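Local coordinates for hydrophilic protein, virA protein (Chromobacterium violaceum, PDB 3BO6) that is a SpvC-type effector of the phosphothreonine lyase family, which probably removes phosphate from phosphothreonine by breaking its carbon-oxygen bond in an elimination reaction, at residues M26-F31 with H153-F158; Y40-R44 with F65-H69; S87-Q92 with L171-P177; E178-H182 with Q205-R210. All blocks are in the same frame, centred on the assembly; numbering follows the deposited sequence.

Contact 1. Residues M26-F31 with H153-F158; sequences MPMSHF and HNTRQF
Residues 26-31, an extended piece of irregular chain, run across one flank of helix 153-158, an inner part of the long helix 149-168. Their backbone stays mostly in the beta and polyproline regions, and the closest CA pairs are Ser29-Asn154 at 6.1 Å and Met26-His153 at 7.5 Å. Three hydrogen bonds fix the register. His153 NE2 donates to Pro27 O (2.7 Å), Ser29 N donates to Gln157 OE1 (2.9 Å), and Ser29 OG donates to Asn154 OD1 (2.8 Å). His153 (chi1 t) and Gln157 (m, m) thus serve the main chain, one as hydrogen-bond donor, the other as acceptor, and they lie one helical turn apart. Above the imidazole sits Met26: its CB lies 3.6 Å from the centroid of the His153 ring in a CH-pi contact over the face, and its SD comes within 3.5 Å of His153 CB. The aromatic part belongs to Phe31 (m), whose CZ lies 3.8 Å from Phe158 CB. The edge of the Phe158 ring points to the Phe31 face, with centroids 5.3 Å apart and planes at 77°, and Leu103 of helix 93-104 touches both rings. Polar side chains of the helix therefore take up main-chain groups of an irregular segment, while an edge-to-face pair packs Phe31 against the buried Phe158.

Contact 2. Residues Y40-R44 with F65-H69; sequences YSGMR and FMHAH
Helix 40-44 crosses strand 65-69 almost at a right angle, with the short axes 9.3 Å apart at closest approach and a signed angle of 89°. Arg44 and Met66 have the nearest CA atoms, at 6.4 Å. The main bump is Met66, which points toward the helix with chi1 m, chi2 near 113° and chi3 p. Its CE lodges in a hollow formed by three residues of one helical face: 3.7 Å from Tyr40 CE1, 4.0 Å from Met43 CB and 3.9 Å from Arg44 CG. Met66 SD, 5.0 Å from the centroid of the Tyr40 ring, makes an oblique Met-aromatic contact. In return, Met43 (t, t, t) reaches over to the strand, its CE 3.9 Å from Ala68 CB and 3.2 Å from His67 O. No hydrogen bond joins the two segments. Tyr40 OH instead bonds Thr117 O, and Arg44 forms a salt bridge with Asp118. The short helix thus packs on the antiparallel sheet where strand 65-70 lies between 55-59 and 113-117, beside Phe97 of helix 93-104.

Contact 3. Residues S87-Q92 with L171-P177; sequences SVQREQ and LMPGQYP
Two irregular connections meet here: residues 87-92, leading from strand 82-86 into helix 93-104, and residues 171-177, which follow helix 149-168. A single antiparallel bridge pairs Val88 with Pro173 (CA-CA 4.2 Å) as a non-hydrogen-bonded pair, so the bonds come from the residues flanking it. Gly174 N donates to Ser87 O (3.1 Å), and Gln89 N donates to Met172 O (2.9 Å). Proline, with no amide hydrogen, loses nothing at this position. A third bond extends the match: Gln92 (m, t), at the N-cap position, accepts Met172 N with its OE1 at 2.9 Å, while its own N is held by Gln89 O (2.8 Å). Val88 O takes a hydrogen bond from Gln133 NE2 and also faces Gly174 CA at 3.2 Å; a CB on Gly174 would strike that oxygen. Ser87 OG turns to Ala132 N, and Tyr176 OH to Trp186 O. Outside the bridge, Glu91 N and Glu91 OE1 close a ring of bonds with Gln89 OE1 (2.9 Å) and Gln89 NE2 (2.6 Å) respectively, and Glu91 OE2 forms a salt bridge to Arg90 NE (3.0 Å). Apolar contact is slight, Val88 CG1 lying 4.4 Å from Leu171 CG, both side chains against Ala96. The pairing is thus largely a matter of main-chain polarity, with one glutamine side chain adding a bond beyond the single bridge.

Contact 4. Residues E178-H182 with Q205-R210; sequences ESDVH and QSQALR
The loop 178-182 passes beside the start of helix 206-210, its CA atoms nearest at Val181-Ser206 (6.2 Å). Gln205 (p, t) opens the contact: its NE2 donates to Ser179 O at 2.9 Å and also to Gly198 O, tying two loops together. Ser206, with chi1 t, sets its OG 3.4 Å from Val181 CG1. Gln207 turns away and, within the helix, its OE1 accepts from Arg210 NH1 (2.9 Å) and Arg210 NE (3.1 Å). Leu209 (m, t) comes one turn after Gln205, whose O accepts Leu209 N at 3.0 Å; Leu209 CB lies 3.8 Å from Val181 CG2 and Leu209 CD1 rests 3.3 Å from Ser179 O. Arg210 adds the aliphatic start of its chain, its CG 4.1 Å from Val181 CG1. Val181 thus packs against Ser206, Leu209 and Arg210, while its backbone pairs with Tyr191 of strand 189-193. The Ser179 side chain lies about 5 Å from a sulfate, probably from the crystallisation liquor but possibly marking a pocket. One hydrogen bond from a side-chain amide and a valine against the helix hold the loop, while Ser179 OG bonds Asp180 OD1 (2.8 Å) and Arg127, and Asp180 OD2 bonds His85 and Ser190.

The centres of all four contacts lie about 14 to 15 Å from the centre of the chain, which is built round an antiparallel sheet. Contact 2 is nested inside the long loop closed by contact 1, contacts 1 and 3 cross along the sequence, and contact 4 opens last. Contacts 2 and 4 are on opposite sides of the centre, with their own centres 28 Å apart. Contacts 3 and 4 are 19 Å apart between centres yet meet directly, Tyr176 CE2 lying 3.3 Å from His182 NE2 where the two rings stack. Helix 93-104 touches contacts 1, 2 and 3. Contacts 1 and 3 join distant parts of the sequence, 2 and 4 closer ones, within one alpha/beta fold.

Contact 1. Residues M26-F31 with H153-F158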
loop_
_atom_site.group_PDB
_atom_site.type_symbol
_atom_site.label_atom_id
_atom_site.label_comp_id
_atom_site.label_asym_id
_atom_site.label_seq_id
_atom_site.Cartn_x
_atom_site.Cartn_y
_atom_site.Cartn_z
ATOM N N MET A 26 -2.430 19.025 10.504
ATOM C CA MET A 26 -2.753 19.156 9.078
ATOM C C MET A 26 -4.208 18.804 8.776
ATOM O O MET A 26 -4.767 17.886 9.366
ATOM C CB MET A 26 -1.829 18.275 8.250
ATOM C CG MET A 26 -0.372 18.672 8.369
ATOM S SD MET A 26 0.713 17.497 7.564
ATOM C CE MET A 26 2.274 18.256 7.997
ATOM N N PRO A 27 -4.827 19.539 7.844
ATOM C CA PRO A 27 -6.223 19.243 7.509
ATOM C C PRO A 27 -6.340 18.060 6.545
ATOM O O PRO A 27 -5.325 17.554 6.034
ATOM C CB PRO A 27 -6.697 20.538 6.840
ATOM C CG PRO A 27 -5.475 21.098 6.207
ATOM C CD PRO A 27 -4.292 20.682 7.086
ATOM N N MET A 28 -7.568 17.614 6.299
ATOM C CA MET A 28 -7.793 16.461 5.432
ATOM C C MET A 28 -7.098 16.650 4.104
ATOM O O MET A 28 -7.020 17.767 3.569
ATOM C CB MET A 28 -9.290 16.244 5.186
ATOM C CG MET A 28 -10.080 15.840 6.412
ATOM S SD MET A 28 -11.820 15.672 6.012
ATOM C CE MET A 28 -11.778 14.235 4.951
ATOM N N SER A 29 -6.614 15.544 3.552
ATOM C CA SER A 29 -6.086 15.536 2.189
ATOM C C SER A 29 -7.220 15.635 1.176
ATOM O O SER A 29 -8.399 15.463 1.511
ATOM C CB SER A 29 -5.239 14.285 1.938
ATOM O OG SER A 29 -4.159 14.257 2.844
ATOM N N HIS A 30 -6.854 15.923 -0.066
ATOM C CA HIS A 30 -7.823 16.095 -1.144
ATOM C C HIS A 30 -7.316 15.277 -2.332
ATOM O O HIS A 30 -6.376 15.682 -3.011
ATOM C CB HIS A 30 -7.912 17.595 -1.473
ATOM C CG HIS A 30 -8.939 17.967 -2.500
ATOM N ND1 HIS A 30 -8.673 17.954 -3.851
ATOM C CD2 HIS A 30 -10.198 18.454 -2.372
ATOM C CE1 HIS A 30 -9.742 18.362 -4.514
ATOM N NE2 HIS A 30 -10.680 18.678 -3.638
ATOM N N PHE A 31 -7.908 14.102 -2.553
ATOM C CA PHE A 31 -7.456 13.213 -3.625
ATOM C C PHE A 31 -8.445 13.249 -4.792
ATOM O O PHE A 31 -9.563 12.751 -4.674
ATOM C CB PHE A 31 -7.322 11.766 -3.116
ATOM C CG PHE A 31 -6.378 11.613 -1.958
ATOM C CD1 PHE A 31 -5.019 11.810 -2.126
ATOM C CD2 PHE A 31 -6.852 11.265 -0.706
ATOM C CE1 PHE A 31 -4.138 11.646 -1.058
ATOM C CE2 PHE A 31 -5.981 11.116 0.365
ATOM C CZ PHE A 31 -4.625 11.316 0.185
ATOM N N HIS A 153 1.433 12.322 6.412
ATOM C CA HIS A 153 0.020 12.664 6.573
ATOM C C HIS A 153 -0.791 12.240 5.338
ATOM O O HIS A 153 -1.867 11.654 5.458
ATOM C CB HIS A 153 -0.120 14.175 6.823
ATOM C CG HIS A 153 -1.536 14.648 6.881
ATOM N ND1 HIS A 153 -2.404 14.312 7.906
ATOM C CD2 HIS A 153 -2.237 15.452 6.049
ATOM C CE1 HIS A 153 -3.572 14.886 7.690
ATOM N NE2 HIS A 153 -3.502 15.578 6.566
ATOM N N ASN A 154 -0.264 12.522 4.154
ATOM C CA ASN A 154 -0.994 12.195 2.929
ATOM C C ASN A 154 -1.153 10.686 2.798
ATOM O O ASN A 154 -2.169 10.205 2.309
ATOM C CB ASN A 154 -0.299 12.789 1.707
ATOM C CG ASN A 154 -0.497 14.294 1.594
ATOM O OD1 ASN A 154 -1.507 14.834 2.051
ATOM N ND2 ASN A 154 0.460 14.974 0.970
ATOM N N THR A 155 -0.149 9.939 3.251
ATOM C CA THR A 155 -0.182 8.487 3.145
ATOM C C THR A 155 -1.215 7.931 4.100
ATOM O O THR A 155 -2.019 7.068 3.722
ATOM C CB THR A 155 1.200 7.896 3.406
ATOM O OG1 THR A 155 2.106 8.425 2.434
ATOM C CG2 THR A 155 1.174 6.377 3.271
ATOM N N ARG A 156 -1.208 8.426 5.335
ATOM C CA ARG A 156 -2.201 8.003 6.304
ATOM C C ARG A 156 -3.621 8.343 5.813
ATOM O O ARG A 156 -4.545 7.515 5.907
ATOM C CB ARG A 156 -1.918 8.647 7.660
ATOM C CG ARG A 156 -2.906 8.240 8.743
ATOM C CD ARG A 156 -2.456 8.708 10.121
ATOM N NE ARG A 156 -3.476 8.439 11.130
ATOM C CZ ARG A 156 -3.218 8.158 12.410
ATOM N NH1 ARG A 156 -1.964 8.088 12.847
ATOM N NH2 ARG A 156 -4.219 7.937 13.258
ATOM N N GLN A 157 -3.793 9.565 5.311
ATOM C CA GLN A 157 -5.082 9.981 4.758
ATOM C C GLN A 157 -5.501 9.081 3.581
ATOM O O GLN A 157 -6.679 8.748 3.435
ATOM C CB GLN A 157 -5.012 11.446 4.307
ATOM C CG GLN A 157 -4.979 12.458 5.468
ATOM C CD GLN A 157 -6.373 12.784 5.944
ATOM O OE1 GLN A 157 -7.203 13.258 5.168
ATOM N NE2 GLN A 157 -6.647 12.518 7.203
ATOM N N PHE A 158 -4.538 8.690 2.752
ATOM C CA PHE A 158 -4.820 7.840 1.594
ATOM C C PHE A 158 -5.355 6.489 2.054
ATOM O O PHE A 158 -6.342 5.974 1.513
ATOM C CB PHE A 158 -3.558 7.715 0.720
ATOM C CG PHE A 158 -3.778 7.055 -0.607
ATOM C CD1 PHE A 158 -4.436 7.728 -1.625
ATOM C CD2 PHE A 158 -3.267 5.787 -0.855
ATOM C CE1 PHE A 158 -4.611 7.133 -2.879
ATOM C CE2 PHE A 158 -3.420 5.181 -2.099
ATOM C CZ PHE A 158 -4.106 5.856 -3.111
#

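Contact 2. Residues Y40-R44 with F65-H69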
loop_
_atom_site.group_PDB
_atom_site.type_symbol
_atom_site.label_atom_id
_atom_site.label_comp_id
_atom_site.label_asym_id
_atom_site.label_seq_id
_atom_site.Cartn_x
_atom_site.Cartn_y
_atom_site.Cartn_z
ATOM N N TYR A 40 -10.433 -4.140 -14.033
ATOM C CA TYR A 40 -9.577 -5.228 -13.580
ATOM C C TYR A 40 -9.157 -6.129 -14.748
ATOM O O TYR A 40 -7.964 -6.420 -14.932
ATOM C CB TYR A 40 -10.293 -6.047 -12.509
ATOM C CG TYR A 40 -9.463 -7.198 -11.986
ATOM C CD1 TYR A 40 -8.404 -6.980 -11.129
ATOM C CD2 TYR A 40 -9.746 -8.500 -12.360
ATOM C CE1 TYR A 40 -7.652 -8.038 -10.638
ATOM C CE2 TYR A 40 -9.001 -9.564 -11.879
ATOM C CZ TYR A 40 -7.956 -9.326 -11.026
ATOM O OH TYR A 40 -7.195 -10.383 -10.559
ATOM N N SER A 41 -10.145 -6.581 -15.521
ATOM C CA SER A 41 -9.880 -7.482 -16.637
ATOM C C SER A 41 -8.993 -6.816 -17.696
ATOM O O SER A 41 -8.144 -7.465 -18.291
ATOM C CB SER A 41 -11.192 -7.966 -17.254
ATOM O OG SER A 41 -10.937 -8.901 -18.286
ATOM N N GLY A 42 -9.177 -5.518 -17.908
ATOM C CA GLY A 42 -8.347 -4.771 -18.838
ATOM C C GLY A 42 -6.904 -4.668 -18.385
ATOM O O GLY A 42 -5.964 -4.808 -19.178
ATOM N N MET A 43 -6.717 -4.407 -17.100
ATOM C CA MET A 43 -5.356 -4.354 -16.610
ATOM C C MET A 43 -4.620 -5.680 -16.837
ATOM O O MET A 43 -3.402 -5.678 -17.070
ATOM C CB MET A 43 -5.291 -3.920 -15.153
ATOM C CG MET A 43 -3.862 -3.742 -14.698
ATOM S SD MET A 43 -3.706 -2.707 -13.249
ATOM C CE MET A 43 -1.929 -2.743 -13.059
ATOM N N ARG A 44 -5.336 -6.802 -16.851
ATOM C CA ARG A 44 -4.720 -8.087 -17.187
ATOM C C ARG A 44 -4.127 -8.094 -18.598
ATOM O O ARG A 44 -3.179 -8.844 -18.890
ATOM C CB ARG A 44 -5.744 -9.217 -17.058
ATOM C CG ARG A 44 -6.339 -9.386 -15.665
ATOM C CD ARG A 44 -7.175 -10.667 -15.583
ATOM N NE ARG A 44 -6.326 -11.851 -15.616
ATOM C CZ ARG A 44 -6.293 -12.737 -16.605
ATOM N NH1 ARG A 44 -7.095 -12.606 -17.654
ATOM N NH2 ARG A 44 -5.464 -13.773 -16.530
ATOM N N PHE A 65 0.908 -11.415 -10.692
ATOM C CA PHE A 65 0.403 -10.079 -10.360
ATOM C C PHE A 65 0.325 -9.214 -11.601
ATOM O O PHE A 65 0.944 -9.509 -12.633
ATOM C CB PHE A 65 1.320 -9.407 -9.334
ATOM C CG PHE A 65 1.444 -10.156 -8.023
ATOM C CD1 PHE A 65 0.494 -10.010 -7.022
ATOM C CD2 PHE A 65 2.530 -10.996 -7.798
ATOM C CE1 PHE A 65 0.601 -10.699 -5.819
ATOM C CE2 PHE A 65 2.658 -11.676 -6.587
ATOM C CZ PHE A 65 1.696 -11.531 -5.601
ATOM N N MET A 66 -0.468 -8.160 -11.504
ATOM C CA MET A 66 -0.465 -7.081 -12.480
ATOM C C MET A 66 0.080 -5.850 -11.773
ATOM O O MET A 66 -0.275 -5.585 -10.616
ATOM C CB MET A 66 -1.862 -6.826 -13.045
ATOM C CG MET A 66 -2.467 -8.074 -13.655
ATOM S SD MET A 66 -3.877 -8.635 -12.712
ATOM C CE MET A 66 -4.864 -7.170 -12.878
ATOM N N HIS A 67 0.958 -5.114 -12.442
ATOM C CA HIS A 67 1.751 -4.074 -11.791
ATOM C C HIS A 67 1.451 -2.699 -12.369
ATOM O O HIS A 67 1.243 -2.552 -13.568
ATOM C CB HIS A 67 3.239 -4.350 -12.006
ATOM C CG HIS A 67 3.662 -5.739 -11.644
ATOM N ND1 HIS A 67 4.237 -6.042 -10.431
ATOM C CD2 HIS A 67 3.595 -6.904 -12.332
ATOM C CE1 HIS A 67 4.510 -7.333 -10.383
ATOM N NE2 HIS A 67 4.133 -7.879 -11.524
ATOM N N ALA A 68 1.527 -1.684 -11.515
ATOM C CA ALA A 68 1.405 -0.304 -11.927
ATOM C C ALA A 68 2.508 0.490 -11.249
ATOM O O ALA A 68 2.708 0.365 -10.034
ATOM C CB ALA A 68 0.043 0.245 -11.509
ATOM N N HIS A 69 3.196 1.338 -12.006
ATOM C CA HIS A 69 4.166 2.243 -11.403
ATOM C C HIS A 69 4.266 3.522 -12.206
ATOM O O HIS A 69 4.251 3.488 -13.421
ATOM C CB HIS A 69 5.533 1.603 -11.213
ATOM C CG HIS A 69 6.269 1.361 -12.485
ATOM N ND1 HIS A 69 6.157 0.186 -13.192
ATOM C CD2 HIS A 69 7.136 2.139 -13.174
ATOM C CE1 HIS A 69 6.921 0.250 -14.270
ATOM N NE2 HIS A 69 7.527 1.424 -14.279
#

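Contact 3. Residues S87-Q92 with L171-P177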
loop_
_atom_site.group_PDB
_atom_site.type_symbol
_atom_site.label_atom_id
_atom_site.label_comp_id
_atom_site.label_asym_id
_atom_site.label_seq_id
_atom_site.Cartn_x
_atom_site.Cartn_y
_atom_site.Cartn_z
ATOM N N SER A 87 -6.942 -6.420 1.862
ATOM C CA SER A 87 -7.595 -7.733 1.833
ATOM C C SER A 87 -9.101 -7.600 1.650
ATOM O O SER A 87 -9.789 -6.996 2.488
ATOM C CB SER A 87 -7.322 -8.503 3.132
ATOM O OG SER A 87 -5.939 -8.695 3.319
ATOM N N VAL A 88 -9.602 -8.139 0.546
ATOM C CA VAL A 88 -11.041 -8.251 0.337
ATOM C C VAL A 88 -11.434 -9.717 0.175
ATOM O O VAL A 88 -10.570 -10.610 0.079
ATOM C CB VAL A 88 -11.507 -7.427 -0.884
ATOM C CG1 VAL A 88 -11.176 -5.946 -0.698
ATOM C CG2 VAL A 88 -10.904 -7.967 -2.179
ATOM N N GLN A 89 -12.729 -9.992 0.187
ATOM C CA GLN A 89 -13.183 -11.357 -0.053
ATOM C C GLN A 89 -12.667 -11.840 -1.419
ATOM O O GLN A 89 -12.716 -11.101 -2.405
ATOM C CB GLN A 89 -14.707 -11.415 0.030
ATOM C CG GLN A 89 -15.255 -12.782 0.434
ATOM C CD GLN A 89 -15.299 -13.727 -0.737
ATOM O OE1 GLN A 89 -15.571 -13.312 -1.861
ATOM N NE2 GLN A 89 -15.023 -15.006 -0.488
ATOM N N ARG A 90 -12.170 -13.077 -1.459
ATOM C CA ARG A 90 -11.512 -13.629 -2.645
ATOM C C ARG A 90 -12.273 -13.426 -3.956
ATOM O O ARG A 90 -11.677 -13.106 -4.970
ATOM C CB ARG A 90 -11.225 -15.118 -2.429
ATOM C CG ARG A 90 -10.511 -15.820 -3.597
ATOM C CD ARG A 90 -10.127 -17.266 -3.247
ATOM N NE ARG A 90 -11.281 -18.074 -2.848
ATOM C CZ ARG A 90 -11.192 -19.203 -2.152
ATOM N NH1 ARG A 90 -10.000 -19.666 -1.784
ATOM N NH2 ARG A 90 -12.288 -19.878 -1.832
ATOM N N GLU A 91 -13.590 -13.599 -3.930
ATOM C CA GLU A 91 -14.391 -13.488 -5.150
ATOM C C GLU A 91 -14.724 -12.043 -5.562
ATOM O O GLU A 91 -15.343 -11.811 -6.611
ATOM C CB GLU A 91 -15.677 -14.322 -5.009
ATOM C CG GLU A 91 -15.468 -15.842 -5.154
ATOM C CD GLU A 91 -14.855 -16.499 -3.922
ATOM O OE1 GLU A 91 -15.318 -16.221 -2.802
ATOM O OE2 GLU A 91 -13.912 -17.310 -4.077
ATOM N N GLN A 92 -14.318 -11.077 -4.737
ATOM C CA GLN A 92 -14.667 -9.669 -4.957
ATOM C C GLN A 92 -13.500 -8.794 -5.455
ATOM O O GLN A 92 -13.614 -7.576 -5.501
ATOM C CB GLN A 92 -15.274 -9.066 -3.678
ATOM C CG GLN A 92 -16.615 -9.706 -3.296
ATOM C CD GLN A 92 -17.184 -9.190 -1.992
ATOM O OE1 GLN A 92 -16.650 -8.266 -1.397
ATOM N NE2 GLN A 92 -18.262 -9.814 -1.526
ATOM N N LEU A 171 -17.685 -3.685 -0.304
ATOM C CA LEU A 171 -16.739 -4.793 -0.320
ATOM C C LEU A 171 -16.670 -5.452 1.049
ATOM O O LEU A 171 -16.679 -4.771 2.065
ATOM C CB LEU A 171 -15.341 -4.292 -0.696
ATOM C CG LEU A 171 -14.964 -4.167 -2.176
ATOM C CD1 LEU A 171 -15.147 -5.503 -2.902
ATOM C CD2 LEU A 171 -15.733 -3.041 -2.881
ATOM N N MET A 172 -16.607 -6.778 1.069
ATOM C CA MET A 172 -16.368 -7.516 2.307
ATOM C C MET A 172 -14.869 -7.667 2.528
ATOM O O MET A 172 -14.120 -7.880 1.572
ATOM C CB MET A 172 -17.004 -8.904 2.227
ATOM C CG MET A 172 -18.495 -8.897 2.460
ATOM S SD MET A 172 -18.860 -8.193 4.072
ATOM C CE MET A 172 -17.956 -9.327 5.126
ATOM N N PRO A 173 -14.418 -7.557 3.789
ATOM C CA PRO A 173 -13.002 -7.814 4.086
ATOM C C PRO A 173 -12.622 -9.257 3.775
ATOM O O PRO A 173 -13.481 -10.149 3.818
ATOM C CB PRO A 173 -12.912 -7.591 5.596
ATOM C CG PRO A 173 -14.014 -6.573 5.881
ATOM C CD PRO A 173 -15.133 -6.975 4.944
ATOM N N GLY A 174 -11.354 -9.469 3.444
ATOM C CA GLY A 174 -10.822 -10.802 3.236
ATOM C C GLY A 174 -10.070 -11.286 4.455
ATOM O O GLY A 174 -10.236 -10.761 5.560
ATOM N N GLN A 175 -9.246 -12.310 4.258
ATOM C CA GLN A 175 -8.413 -12.830 5.334
ATOM C C GLN A 175 -7.087 -12.084 5.355
ATOM O O GLN A 175 -6.302 -12.213 4.423
ATOM C CB GLN A 175 -8.144 -14.314 5.097
ATOM C CG GLN A 175 -9.386 -15.183 5.072
ATOM C CD GLN A 175 -9.043 -16.655 4.923
ATOM O OE1 GLN A 175 -8.028 -17.121 5.447
ATOM N NE2 GLN A 175 -9.884 -17.393 4.204
ATOM N N TYR A 176 -6.824 -11.311 6.409
ATOM C CA TYR A 176 -5.558 -10.582 6.498
ATOM C C TYR A 176 -4.408 -11.595 6.565
ATOM O O TYR A 176 -4.534 -12.640 7.211
ATOM C CB TYR A 176 -5.428 -9.771 7.794
ATOM C CG TYR A 176 -6.446 -8.707 8.168
ATOM C CD1 TYR A 176 -6.310 -7.388 7.741
ATOM C CD2 TYR A 176 -7.468 -9.000 9.062
ATOM C CE1 TYR A 176 -7.219 -6.395 8.156
ATOM C CE2 TYR A 176 -8.375 -8.029 9.477
ATOM C CZ TYR A 176 -8.248 -6.732 9.020
ATOM O OH TYR A 176 -9.152 -5.769 9.439
ATOM N N PRO A 177 -3.259 -11.262 5.966
ATOM C CA PRO A 177 -2.110 -12.178 6.041
ATOM C C PRO A 177 -1.549 -12.210 7.457
ATOM O O PRO A 177 -1.405 -11.155 8.083
ATOM C CB PRO A 177 -1.077 -11.554 5.099
ATOM C CG PRO A 177 -1.546 -10.139 4.830
ATOM C CD PRO A 177 -2.999 -10.054 5.166
#

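Contact 4. Residues E178-H182 with Q205-R210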
loop_
_atom_site.group_PDB
_atom_site.type_symbol
_atom_site.label_atom_id
_atom_site.label_comp_id
_atom_site.label_asym_id
_atom_site.label_seq_id
_atom_site.Cartn_x
_atom_site.Cartn_y
_atom_site.Cartn_z
ATOM N N GLU A 178 -1.221 -13.409 7.938
ATOM C CA GLU A 178 -0.629 -13.574 9.259
ATOM C C GLU A 178 0.650 -12.763 9.421
ATOM O O GLU A 178 1.025 -12.433 10.529
ATOM C CB GLU A 178 -0.317 -15.047 9.512
ATOM C CG GLU A 178 -1.509 -15.868 9.958
ATOM C CD GLU A 178 -2.096 -15.378 11.269
ATOM O OE1 GLU A 178 -1.384 -15.389 12.306
ATOM O OE2 GLU A 178 -3.277 -14.991 11.266
ATOM N N SER A 179 1.334 -12.467 8.314
ATOM C CA SER A 179 2.587 -11.709 8.392
ATOM C C SER A 179 2.431 -10.290 8.935
ATOM O O SER A 179 3.365 -9.746 9.515
ATOM C CB SER A 179 3.245 -11.609 7.015
ATOM O OG SER A 179 2.374 -10.996 6.071
ATOM N N ASP A 180 1.253 -9.694 8.738
ATOM C CA ASP A 180 1.078 -8.256 8.895
ATOM C C ASP A 180 0.445 -7.878 10.224
ATOM O O ASP A 180 -0.092 -8.737 10.938
ATOM C CB ASP A 180 0.120 -7.729 7.809
ATOM C CG ASP A 180 0.721 -7.674 6.414
ATOM O OD1 ASP A 180 1.790 -8.256 6.100
ATOM O OD2 ASP A 180 0.060 -7.015 5.582
ATOM N N VAL A 181 0.423 -6.574 10.505
ATOM C CA VAL A 181 -0.337 -6.048 11.645
ATOM C C VAL A 181 -1.288 -4.961 11.161
ATOM O O VAL A 181 -1.114 -4.391 10.083
ATOM C CB VAL A 181 0.582 -5.472 12.764
ATOM C CG1 VAL A 181 1.419 -6.586 13.415
ATOM C CG2 VAL A 181 1.474 -4.368 12.208
ATOM N N HIS A 182 -2.325 -4.705 11.947
ATOM C CA HIS A 182 -3.270 -3.646 11.625
ATOM C C HIS A 182 -3.971 -3.260 12.920
ATOM O O HIS A 182 -4.098 -4.081 13.830
ATOM C CB HIS A 182 -4.304 -4.119 10.592
ATOM C CG HIS A 182 -5.222 -5.183 11.105
ATOM N ND1 HIS A 182 -6.461 -4.906 11.647
ATOM C CD2 HIS A 182 -5.073 -6.524 11.173
ATOM C CE1 HIS A 182 -7.035 -6.037 12.021
ATOM N NE2 HIS A 182 -6.217 -7.033 11.738
ATOM N N GLN A 205 6.388 -11.980 15.060
ATOM C CA GLN A 205 6.912 -10.688 14.617
ATOM C C GLN A 205 5.904 -9.530 14.782
ATOM O O GLN A 205 6.195 -8.392 14.397
ATOM C CB GLN A 205 7.411 -10.770 13.156
ATOM C CG GLN A 205 6.309 -10.902 12.084
ATOM C CD GLN A 205 6.857 -11.119 10.672
ATOM O OE1 GLN A 205 8.012 -11.519 10.496
ATOM N NE2 GLN A 205 6.024 -10.861 9.659
ATOM N N SER A 206 4.746 -9.807 15.376
ATOM C CA SER A 206 3.694 -8.803 15.524
ATOM C C SER A 206 4.112 -7.609 16.376
ATOM O O SER A 206 3.873 -6.461 16.020
ATOM C CB SER A 206 2.438 -9.438 16.111
ATOM O OG SER A 206 1.417 -8.475 16.265
ATOM N N GLN A 207 4.724 -7.875 17.522
ATOM C CA GLN A 207 5.097 -6.784 18.410
ATOM C C GLN A 207 6.152 -5.887 17.764
ATOM O O GLN A 207 6.051 -4.652 17.826
ATOM C CB GLN A 207 5.573 -7.318 19.760
ATOM C CG GLN A 207 5.803 -6.219 20.787
ATOM C CD GLN A 207 4.562 -5.389 21.037
ATOM O OE1 GLN A 207 3.437 -5.854 20.851
ATOM N NE2 GLN A 207 4.762 -4.143 21.461
ATOM N N ALA A 208 7.139 -6.498 17.113
ATOM C CA ALA A 208 8.160 -5.729 16.413
ATOM C C ALA A 208 7.522 -4.835 15.355
ATOM O O ALA A 208 7.883 -3.650 15.216
ATOM C CB ALA A 208 9.203 -6.642 15.785
ATOM N N LEU A 209 6.567 -5.379 14.597
ATOM C CA LEU A 209 5.932 -4.563 13.574
ATOM C C LEU A 209 5.095 -3.435 14.160
ATOM O O LEU A 209 5.099 -2.322 13.639
ATOM C CB LEU A 209 5.081 -5.414 12.622
ATOM C CG LEU A 209 5.857 -6.271 11.612
ATOM C CD1 LEU A 209 4.908 -7.209 10.861
ATOM C CD2 LEU A 209 6.642 -5.400 10.624
ATOM N N ARG A 210 4.384 -3.706 15.258
ATOM C CA ARG A 210 3.582 -2.651 15.915
ATOM C C ARG A 210 4.473 -1.528 16.455
ATOM O O ARG A 210 4.016 -0.397 16.644
ATOM C CB ARG A 210 2.741 -3.226 17.060
ATOM C CG ARG A 210 1.539 -4.068 16.634
ATOM C CD ARG A 210 0.679 -4.419 17.852
ATOM N NE ARG A 210 1.315 -5.434 18.684
ATOM C CZ ARG A 210 1.009 -6.727 18.637
ATOM N NH1 ARG A 210 1.637 -7.593 19.423
ATOM N NH2 ARG A 210 0.063 -7.148 17.810
#